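PDB 3K8J: outer membrane protein TP0453 from Treponema pallidum, which might take part in ligand transport and alters membrane permeability at acidic pH, making lipid vesicles leakier when its non-lipidated form is added. Local coordinates for residues F117-F122 with S131-R136. Numbering follows the deposited sequence.
Sequences FSCVIF and SKMLSR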
loop_
_atom_site.group_PDB
_atom_site.type_symbol
_atom_site.label_atom_id
_atom_site.label_comp_id
_atom_site.label_asym_id
_atom_site.label_seq_id
_atom_site.Cartn_x
_atom_site.Cartn_y
_atom_site.Cartn_z
ATOM N N PHE A 117 -17.013 -38.909 3.454
ATOM C CA PHE A 117 -16.056 -38.208 2.601
ATOM C C PHE A 117 -16.244 -38.284 1.092
ATOM O O PHE A 117 -16.901 -39.172 0.557
ATOM C CB PHE A 117 -14.614 -38.567 2.973
ATOM C CG PHE A 117 -14.331 -40.020 2.918
ATOM C CD1 PHE A 117 -14.505 -40.808 4.042
ATOM C CD2 PHE A 117 -13.863 -40.602 1.742
ATOM C CE1 PHE A 117 -14.233 -42.172 4.008
ATOM C CE2 PHE A 117 -13.585 -41.973 1.693
ATOM C CZ PHE A 117 -13.776 -42.757 2.830
ATOM N N SER A 118 -15.645 -37.304 0.435
ATOM C CA SER A 118 -15.665 -37.228 -1.013
ATOM C C SER A 118 -14.246 -37.072 -1.520
ATOM O O SER A 118 -13.378 -36.504 -0.835
ATOM C CB SER A 118 -16.512 -36.049 -1.503
ATOM O OG SER A 118 -16.557 -36.005 -2.933
ATOM N N CYS A 119 -14.023 -37.589 -2.720
ATOM C CA CYS A 119 -12.758 -37.478 -3.409
ATOM C C CYS A 119 -13.062 -36.861 -4.744
ATOM O O CYS A 119 -13.981 -37.304 -5.448
ATOM C CB CYS A 119 -12.129 -38.857 -3.584
ATOM S SG CYS A 119 -11.737 -39.653 -2.006
ATOM N N VAL A 120 -12.304 -35.821 -5.066
ATOM C CA VAL A 120 -12.502 -35.043 -6.268
ATOM C C VAL A 120 -11.166 -34.940 -7.002
ATOM O O VAL A 120 -10.112 -34.650 -6.385
ATOM C CB VAL A 120 -12.985 -33.611 -5.941
ATOM C CG1 VAL A 120 -13.167 -32.798 -7.216
ATOM C CG2 VAL A 120 -14.297 -33.625 -5.095
ATOM N N ILE A 121 -11.220 -35.144 -8.317
ATOM C CA ILE A 121 -10.034 -35.024 -9.190
ATOM C C ILE A 121 -10.414 -34.148 -10.368
ATOM O O ILE A 121 -11.342 -34.467 -11.091
ATOM C CB ILE A 121 -9.576 -36.410 -9.740
ATOM C CG1 ILE A 121 -9.264 -37.365 -8.588
ATOM C CG2 ILE A 121 -8.377 -36.241 -10.719
ATOM C CD1 ILE A 121 -8.914 -38.800 -8.993
ATOM N N PHE A 122 -9.722 -33.040 -10.560
ATOM C CA PHE A 122 -10.012 -32.251 -11.742
ATOM C C PHE A 122 -8.775 -31.749 -12.445
ATOM O O PHE A 122 -7.696 -31.676 -11.874
ATOM C CB PHE A 122 -11.043 -31.142 -11.481
ATOM C CG PHE A 122 -10.589 -30.073 -10.533
ATOM C CD1 PHE A 122 -10.067 -28.881 -11.013
ATOM C CD2 PHE A 122 -10.740 -30.231 -9.169
ATOM C CE1 PHE A 122 -9.675 -27.875 -10.139
ATOM C CE2 PHE A 122 -10.352 -29.226 -8.288
ATOM C CZ PHE A 122 -9.827 -28.052 -8.773
ATOM N N SER A 131 -10.312 -44.476 -9.568
ATOM C CA SER A 131 -10.003 -45.801 -9.064
ATOM C C SER A 131 -8.608 -45.861 -8.373
ATOM O O SER A 131 -8.467 -46.487 -7.331
ATOM C CB SER A 131 -10.064 -46.788 -10.237
ATOM O OG SER A 131 -9.786 -48.102 -9.838
ATOM N N LYS A 132 -7.601 -45.201 -8.950
ATOM C CA LYS A 132 -6.244 -45.163 -8.353
ATOM C C LYS A 132 -6.173 -44.331 -7.062
ATOM O O LYS A 132 -5.541 -44.726 -6.062
ATOM C CB LYS A 132 -5.254 -44.627 -9.388
ATOM C CG LYS A 132 -3.827 -44.597 -8.946
ATOM C CD LYS A 132 -2.890 -44.538 -10.153
ATOM C CE LYS A 132 -1.456 -44.760 -9.701
ATOM N NZ LYS A 132 -0.568 -43.617 -9.910
ATOM N N MET A 133 -6.807 -43.171 -7.083
ATOM C CA MET A 133 -6.918 -42.379 -5.878
ATOM C C MET A 133 -7.596 -43.184 -4.766
ATOM O O MET A 133 -7.135 -43.177 -3.606
ATOM C CB MET A 133 -7.706 -41.076 -6.132
ATOM C CG MET A 133 -7.757 -40.148 -4.896
ATOM S SD MET A 133 -8.464 -38.543 -5.334
ATOM C CE MET A 133 -8.644 -37.779 -3.703
ATOM N N LEU A 134 -8.684 -43.867 -5.125
ATOM C CA LEU A 134 -9.495 -44.596 -4.154
ATOM C C LEU A 134 -8.740 -45.759 -3.538
ATOM O O LEU A 134 -9.018 -46.124 -2.391
ATOM C CB LEU A 134 -10.861 -45.036 -4.725
ATOM C CG LEU A 134 -11.883 -43.915 -5.025
ATOM C CD1 LEU A 134 -13.231 -44.446 -5.473
ATOM C CD2 LEU A 134 -12.073 -42.965 -3.852
ATOM N N SER A 135 -7.754 -46.308 -4.263
ATOM C CA SER A 135 -6.916 -47.376 -3.704
ATOM C C SER A 135 -6.075 -46.895 -2.517
ATOM O O SER A 135 -5.604 -47.702 -1.711
ATOM C CB SER A 135 -6.007 -47.985 -4.774
ATOM O OG SER A 135 -4.993 -47.077 -5.161
ATOM N N ARG A 136 -5.873 -45.584 -2.433
ATOM C CA ARG A 136 -5.133 -44.980 -1.338
ATOM C C ARG A 136 -5.948 -44.885 -0.045
ATOM O O ARG A 136 -5.414 -44.492 0.988
ATOM C CB ARG A 136 -4.577 -43.612 -1.755
ATOM C CG ARG A 136 -3.472 -43.782 -2.846
ATOM C CD ARG A 136 -2.547 -42.600 -2.929
ATOM N NE ARG A 136 -3.227 -41.456 -3.520
ATOM C CZ ARG A 136 -3.334 -41.236 -4.821
ATOM N NH1 ARG A 136 -2.787 -42.086 -5.699
ATOM N NH2 ARG A 136 -3.992 -40.156 -5.233
#
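M133, whose side chain meets C119 and I121 across this contact, also lies against the flat guanidinium of R136: its CA sits 3.7 Å above one face, displaced toward the rim. R136 NE donates to the carbonyl oxygen of V14 and NH2 forms a salt bridge with OE1 of E128, which probably offsets the buried charge, although R69 lies close by, and should limit turning of the plane. Helix 130-135, probably amphipathic, is laid on one face of strand 117-123, which pairs antiparallel with strands 108-112 and 67-74 in the U-shaped β-half-barrel; the two segment axes approach to 9.6 Å at 137°.

Strand alternation decides which residues take part. C119 and I121 point toward the helix, whereas S118 and V120 point away from it. M133 bridges the distance because methionine is long, unbranched and apolar: CG is anti to the backbone N (chi1 -176°) and the chain beyond is fully extended, carrying the thioether across to the strand's helix-facing side, SD against I121 and CE against C119. Its SD lies 3.6 Å from I121 CG1, and I121 CD1 reaches back to within 3.9 Å of M133 CB, so the two chains run alongside each other in opposite directions. Isoleucine suits this place, since its longer CG1-CD1 arm runs along the methionine while CG2 is turned away from the thioether.

Cysteine, by contrast, is short, which lets the methionine end over it, with M133 CE 3.6 Å from C119 CB. Both sulfurs serve here as apolar packing atoms. K132 and S135 lie on the exposed side of the helix, where S135 OG donates to the carbonyl of K132. L134 leaves the helix obliquely, but one methyl turns inward, and its CD2 rests 3.8 Å from C119 SG.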